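PDB 3U4T: TPR repeat-containing protein from Cytophaga hutchinsonii, which is of unknown function but, as a tetratricopeptide-repeat protein, probably serves as a helical scaffold for binding partner proteins. Local coordinates for residues Lys245-Leu248 / Thr253-Lys256; Ile83-Gly88 / Gln95-Ala100; Glu219-Asn224 / Leu248-Thr253. The protein carries 1 engineered substitution. All coordinates share one frame; numbering follows the deposited sequence.

Contact 1 of 3, residues Lys245-Leu248 / Thr253-Lys256; sequences KNIL and TNKK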
# COMPACT_ATOMS: atom_id res chain seq x y z
N LYS A 245 -17.74 9.46 25.31
CA LYS A 245 -18.74 8.40 25.35
C LYS A 245 -18.74 7.62 24.06
O LYS A 245 -18.79 6.39 24.08
CB LYS A 245 -20.13 8.99 25.63
CG LYS A 245 -20.32 9.48 27.07
CD LYS A 245 -21.67 10.17 27.28
CE LYS A 245 -21.82 10.70 28.70
NZ LYS A 245 -22.87 11.76 28.81
N ASN A 246 -18.67 8.29 22.92
CA ASN A 246 -18.66 7.56 21.66
C ASN A 246 -17.57 6.51 21.61
O ASN A 246 -17.71 5.48 20.95
CB ASN A 246 -18.49 8.51 20.49
CG ASN A 246 -19.55 9.56 20.47
OD1 ASN A 246 -20.69 9.31 20.87
ND2 ASN A 246 -19.20 10.75 19.99
N ILE A 247 -16.47 6.77 22.32
CA ILE A 247 -15.36 5.83 22.34
C ILE A 247 -15.67 4.58 23.15
O ILE A 247 -15.38 3.46 22.70
CB ILE A 247 -14.10 6.50 22.88
CG1 ILE A 247 -13.71 7.65 21.95
CG2 ILE A 247 -12.96 5.48 23.00
CD1 ILE A 247 -12.60 8.51 22.48
N LEU A 248 -16.24 4.76 24.34
CA LEU A 248 -16.60 3.62 25.20
C LEU A 248 -17.65 2.77 24.49
O LEU A 248 -17.60 1.54 24.54
CB LEU A 248 -17.16 4.12 26.54
CG LEU A 248 -16.16 4.86 27.44
CD1 LEU A 248 -16.83 5.38 28.71
CD2 LEU A 248 -15.06 3.89 27.79
N THR A 253 -13.74 -0.67 27.53
CA THR A 253 -12.56 -0.73 28.38
C THR A 253 -11.51 0.34 28.11
O THR A 253 -10.44 0.34 28.73
CB THR A 253 -11.86 -2.10 28.24
OG1 THR A 253 -10.92 -2.05 27.16
CG2 THR A 253 -12.89 -3.20 27.93
N ASN A 254 -11.79 1.25 27.18
CA ASN A 254 -10.81 2.28 26.84
C ASN A 254 -10.42 3.15 28.03
O ASN A 254 -11.24 3.89 28.57
CB ASN A 254 -11.32 3.15 25.71
CG ASN A 254 -10.23 3.98 25.08
OD1 ASN A 254 -9.48 4.66 25.78
ND2 ASN A 254 -10.12 3.93 23.77
N LYS A 255 -9.15 3.07 28.42
CA LYS A 255 -8.63 3.80 29.57
C LYS A 255 -8.60 5.33 29.46
O LYS A 255 -8.83 6.03 30.44
CB LYS A 255 -7.24 3.27 29.91
CG LYS A 255 -7.17 1.74 30.00
CD LYS A 255 -5.85 1.25 30.58
CE LYS A 255 -5.99 0.87 32.05
NZ LYS A 255 -6.53 1.97 32.91
N LYS A 256 -8.30 5.86 28.27
CA LYS A 256 -8.26 7.30 28.06
C LYS A 256 -9.64 7.92 28.25
O LYS A 256 -9.79 8.95 28.92
CB LYS A 256 -7.78 7.66 26.65
CG LYS A 256 -6.29 7.49 26.37
CD LYS A 256 -5.94 6.07 25.92
CE LYS A 256 -5.98 5.06 27.07
NZ LYS A 256 -6.95 3.96 26.84
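I247 meets N254 through a methyl branch: its CG2 lies against the carboxamide of N254, 3.3 Å from ND2 and 3.7 Å from CG. The two side chains run obliquely to each other. I247 holds CG2 anti to its own backbone N (CG1 at chi1 -63°), which turns this branch and not CD1 to the asparagine. The second van der Waals touch belongs to L248, whose CD2 sits 3.9 Å from the backbone O of N254. No hydrogen bond passes between 245-248 and 253-256.

The bonds of the N254 side chain to helix 255-261 are taken by OD1, at the other end of the amide from I247. OD1 takes a weak bond from K256 N (3.0 Å, bent to 128° at the hydrogen), another weak one from A257 N, and one of 2.8 Å from K256 NZ. NZ comes from above the carbonyl plane, 51° out of it, and its charge would probably polarise the C=O. With OD1 gripped this way, the amide is turned so that ND2 faces I247. An alanine here is likely to leave helix 255-261 without its cap, K256 NZ without this acceptor, and a gap beside I247 CG2. N254 is thus the N-cap of helix 255-261, though the backbone bonds it takes are weak, set in the short turn after helix 237-250 at the C-terminal end of this TPR-type helical array.

Contact 2 of 3, residues Ile83-Gly88 / Gln95-Ala100; sequences ILMKKG and QQYQAA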
# COMPACT_ATOMS: atom_id res chain seq x y z
N ILE A 83 10.49 -11.52 -6.14
CA ILE A 83 11.07 -12.73 -5.57
C ILE A 83 12.36 -12.45 -4.81
O ILE A 83 12.60 -13.05 -3.77
CB ILE A 83 11.33 -13.80 -6.65
CG1 ILE A 83 10.00 -14.26 -7.23
CG2 ILE A 83 12.05 -14.99 -6.07
CD1 ILE A 83 10.14 -15.09 -8.48
N LEU A 84 13.17 -11.53 -5.32
CA LEU A 84 14.43 -11.19 -4.65
C LEU A 84 14.14 -10.42 -3.37
O LEU A 84 14.75 -10.65 -2.33
CB LEU A 84 15.33 -10.34 -5.58
CG LEU A 84 15.99 -11.12 -6.73
CD1 LEU A 84 16.56 -10.15 -7.75
CD2 LEU A 84 17.09 -12.04 -6.19
N MSE A 85 13.19 -9.50 -3.43
CA MSE A 85 12.88 -8.75 -2.22
C MSE A 85 12.48 -9.74 -1.12
O MSE A 85 12.92 -9.60 0.02
CB MSE A 85 11.75 -7.74 -2.48
CG MSE A 85 11.57 -6.74 -1.35
SE MSE A 85 13.10 -5.61 -1.08
CE MSE A 85 12.67 -4.26 -2.44
N LYS A 86 11.68 -10.75 -1.44
CA LYS A 86 11.28 -11.73 -0.42
C LYS A 86 12.46 -12.52 0.13
O LYS A 86 12.42 -12.98 1.27
CB LYS A 86 10.25 -12.71 -0.98
CG LYS A 86 8.83 -12.16 -1.11
CD LYS A 86 8.27 -11.77 0.24
CE LYS A 86 6.80 -11.40 0.15
NZ LYS A 86 6.57 -10.17 -0.65
N LYS A 87 13.51 -12.68 -0.68
CA LYS A 87 14.69 -13.43 -0.26
C LYS A 87 15.75 -12.54 0.40
O LYS A 87 16.87 -12.97 0.70
CB LYS A 87 15.29 -14.16 -1.47
CG LYS A 87 14.42 -15.30 -1.95
CD LYS A 87 14.90 -16.61 -1.35
CE LYS A 87 15.04 -16.52 0.16
NZ LYS A 87 15.87 -17.64 0.68
N GLY A 88 15.38 -11.28 0.60
CA GLY A 88 16.26 -10.34 1.26
C GLY A 88 17.32 -9.71 0.40
O GLY A 88 18.21 -9.06 0.93
N GLN A 95 17.04 -3.28 -8.66
CA GLN A 95 17.50 -3.20 -10.05
C GLN A 95 16.49 -3.82 -10.98
O GLN A 95 16.21 -3.29 -12.05
CB GLN A 95 18.86 -3.88 -10.20
CG GLN A 95 20.04 -3.05 -9.73
CD GLN A 95 21.36 -3.55 -10.30
OE1 GLN A 95 21.95 -4.49 -9.78
NE2 GLN A 95 21.81 -2.93 -11.39
N GLN A 96 15.93 -4.95 -10.57
CA GLN A 96 14.93 -5.65 -11.37
C GLN A 96 13.68 -4.80 -11.54
O GLN A 96 13.02 -4.85 -12.57
CB GLN A 96 14.57 -6.98 -10.73
CG GLN A 96 15.73 -7.93 -10.58
CD GLN A 96 16.58 -7.97 -11.82
OE1 GLN A 96 16.09 -8.21 -12.91
NE2 GLN A 96 17.88 -7.72 -11.66
N TYR A 97 13.34 -4.03 -10.51
CA TYR A 97 12.17 -3.15 -10.60
C TYR A 97 12.48 -2.08 -11.62
O TYR A 97 11.61 -1.68 -12.39
CB TYR A 97 11.82 -2.48 -9.26
CG TYR A 97 11.27 -3.41 -8.21
CD1 TYR A 97 10.49 -4.52 -8.56
CD2 TYR A 97 11.51 -3.18 -6.85
CE1 TYR A 97 9.96 -5.37 -7.58
CE2 TYR A 97 10.98 -4.02 -5.87
CZ TYR A 97 10.21 -5.12 -6.24
OH TYR A 97 9.68 -5.95 -5.29
N GLN A 98 13.72 -1.61 -11.62
CA GLN A 98 14.12 -0.58 -12.55
C GLN A 98 14.12 -1.16 -13.94
O GLN A 98 13.56 -0.59 -14.86
CB GLN A 98 15.50 -0.07 -12.20
CG GLN A 98 16.03 0.95 -13.18
CD GLN A 98 15.15 2.18 -13.27
OE1 GLN A 98 15.02 2.94 -12.32
NE2 GLN A 98 14.53 2.38 -14.43
N ALA A 99 14.74 -2.32 -14.08
CA ALA A 99 14.79 -2.98 -15.38
C ALA A 99 13.41 -3.13 -16.02
O ALA A 99 13.24 -2.93 -17.22
CB ALA A 99 15.44 -4.34 -15.24
N ALA A 100 12.42 -3.47 -15.20
CA ALA A 100 11.06 -3.68 -15.67
C ALA A 100 10.40 -2.44 -16.26
O ALA A 100 9.64 -2.53 -17.22
CB ALA A 100 10.21 -4.23 -14.54
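M85, a selenomethionine in this crystal, reaches Y97 with the end of its chain, CE resting 3.8 Å from CE2 at the ring edge and near the ring plane. The chain leaves with CG anti to the backbone N (chi1 -168°), then bends at both following torsions, which brings the methyl round to the tyrosine. The phenol end reaches the base of the M85 side chain: Y97 OH stands 3.9 Å from M85 CB, and the two side chains cross at about a right angle. This is the closer-knit side of the contact, for Y97 is buried and also packs on M110 and I114 of helix 109-120, while M85 touches Y117 there. Helices 74-86 and 90-103 form a helical hairpin of the kind that TPR proteins stack one on the next, and a Schellman motif with G88 at positive phi ends the first of them (G88 N to M85 O, 3.0 Å). The looser side is a single touch, L84 CD1 on Q96 CG at 3.7 Å. Here a buried leucine, also packed on L92 and A93, meets the aliphatic part of a partly exposed glutamine that also lies beside F77 and Y80.

Contact 3 of 3, residues Glu219-Asn224 / Leu248-Thr253; sequences ELIEAN and LALDPT
L250 of helix 237-250 reaches across to helix 217-233, pointing its CB at the segment 219-224. CB and CG make no close touch of their own there; CG stands anti to the carbonyl carbon (chi1 -76°), and the next torsion carries CD1 forward. That one methyl does the work: it lies 3.7 Å from CB of L220 and 4.1 Å from CG1 of I221, resting where the two side chains leave their helix. CD2, the other methyl, stays 4.3 Å from its nearest atom there, L220 CD1. I221 and L250 run antiparallel alongside one another, so the isoleucine's CD1 passes the leucine and reaches CB of D251, 4.1 Å away. D251 presents only its methylene to I221; its carboxylate turns back into its own loop, where OD1 meets T253 OG1 at 3.3 Å on the syn side. On the other helix N224 ND2 bonds L220 O at 2.8 Å, from the face opposite to that used by N224 N. Behind this pairing, L220 packs on C209 and N224 on I206, both of helix 199-209, while I221 and N224 also touch I247, so helix 217-233 is held between helices 199-209 and 237-250.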
# COMPACT_ATOMS: atom_id res chain seq x y z
N GLU A 219 -10.33 4.26 13.58
CA GLU A 219 -10.45 5.60 13.00
C GLU A 219 -11.43 6.46 13.83
O GLU A 219 -11.15 7.62 14.14
CB GLU A 219 -10.93 5.55 11.54
CG GLU A 219 -10.02 4.84 10.53
CD GLU A 219 -10.00 3.33 10.69
OE1 GLU A 219 -11.03 2.74 11.06
OE2 GLU A 219 -8.94 2.72 10.43
N LEU A 220 -12.57 5.88 14.19
CA LEU A 220 -13.58 6.60 14.97
C LEU A 220 -13.05 6.99 16.35
O LEU A 220 -13.32 8.08 16.86
CB LEU A 220 -14.85 5.76 15.11
CG LEU A 220 -15.70 5.72 13.84
CD1 LEU A 220 -16.70 4.59 13.95
CD2 LEU A 220 -16.40 7.08 13.63
N ILE A 221 -12.30 6.08 16.95
CA ILE A 221 -11.74 6.33 18.26
C ILE A 221 -10.75 7.48 18.17
O ILE A 221 -10.74 8.36 19.04
CB ILE A 221 -11.06 5.07 18.81
CG1 ILE A 221 -12.14 4.08 19.26
CG2 ILE A 221 -10.12 5.41 19.96
CD1 ILE A 221 -11.61 2.79 19.85
N GLU A 222 -9.92 7.47 17.13
CA GLU A 222 -8.93 8.54 16.92
C GLU A 222 -9.64 9.87 16.70
O GLU A 222 -9.26 10.90 17.25
CB GLU A 222 -8.04 8.22 15.72
CG GLU A 222 -7.04 9.32 15.34
CD GLU A 222 -6.17 8.91 14.16
OE1 GLU A 222 -5.65 9.79 13.42
OE2 GLU A 222 -6.01 7.69 13.97
N ALA A 223 -10.68 9.84 15.87
CA ALA A 223 -11.44 11.03 15.56
C ALA A 223 -12.09 11.58 16.83
O ALA A 223 -11.98 12.77 17.13
CB ALA A 223 -12.50 10.71 14.53
N ASN A 224 -12.74 10.72 17.60
CA ASN A 224 -13.39 11.18 18.82
C ASN A 224 -12.40 11.65 19.88
O ASN A 224 -12.70 12.59 20.63
CB ASN A 224 -14.28 10.07 19.39
CG ASN A 224 -15.63 9.99 18.70
OD1 ASN A 224 -16.49 10.84 18.89
ND2 ASN A 224 -15.81 8.97 17.88
N LEU A 248 -16.24 4.76 24.34
CA LEU A 248 -16.60 3.62 25.20
C LEU A 248 -17.65 2.77 24.49
O LEU A 248 -17.60 1.54 24.54
CB LEU A 248 -17.16 4.12 26.54
CG LEU A 248 -16.16 4.86 27.44
CD1 LEU A 248 -16.83 5.38 28.71
CD2 LEU A 248 -15.06 3.89 27.79
N ALA A 249 -18.60 3.43 23.83
CA ALA A 249 -19.65 2.74 23.08
C ALA A 249 -18.99 1.79 22.07
O ALA A 249 -19.57 0.76 21.69
CB ALA A 249 -20.55 3.77 22.35
N LEU A 250 -17.78 2.14 21.63
CA LEU A 250 -17.02 1.34 20.67
C LEU A 250 -16.02 0.43 21.39
O LEU A 250 -15.64 -0.62 20.88
CB LEU A 250 -16.23 2.26 19.73
CG LEU A 250 -16.93 3.01 18.59
CD1 LEU A 250 -16.12 4.24 18.21
CD2 LEU A 250 -17.10 2.09 17.41
N ASP A 251 -15.59 0.88 22.56
CA ASP A 251 -14.62 0.16 23.38
C ASP A 251 -14.88 0.50 24.85
O ASP A 251 -14.37 1.50 25.37
CB ASP A 251 -13.22 0.57 22.96
CG ASP A 251 -12.14 -0.09 23.79
OD1 ASP A 251 -12.44 -1.11 24.44
OD2 ASP A 251 -11.00 0.40 23.79
N PRO A 252 -15.67 -0.34 25.54
CA PRO A 252 -16.05 -0.19 26.95
C PRO A 252 -14.89 -0.14 27.94
O PRO A 252 -15.03 0.38 29.05
CB PRO A 252 -16.94 -1.40 27.19
CG PRO A 252 -17.55 -1.64 25.85
CD PRO A 252 -16.35 -1.50 24.95
N THR A 253 -13.74 -0.67 27.53
CA THR A 253 -12.56 -0.73 28.38
C THR A 253 -11.51 0.34 28.11
O THR A 253 -10.44 0.34 28.73
CB THR A 253 -11.86 -2.10 28.24
OG1 THR A 253 -10.92 -2.05 27.16
CG2 THR A 253 -12.89 -3.20 27.93

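How the contacts relate
Contacts 1 and 3 work as one cluster at the C-terminal end, their centres 5 Å apart. Both use helix 237-250: contact 3 sets its end against the preceding helix, contact 1 against the one that follows. They meet directly where N246 ND2 lies 2.9 Å from N224 OD1, a probable hydrogen bond, and where I247 packs on N224. Contact 2 lies on the other side of the chain's centre, about 33 Å from contact 1 between nearest atoms, and joins a different helix pair. Contact 1 is buried and sets apolar groups against a capping asparagine; contacts 2 and 3 are partly buried and rely mainly on apolar touches, contact 2 adding an aromatic edge.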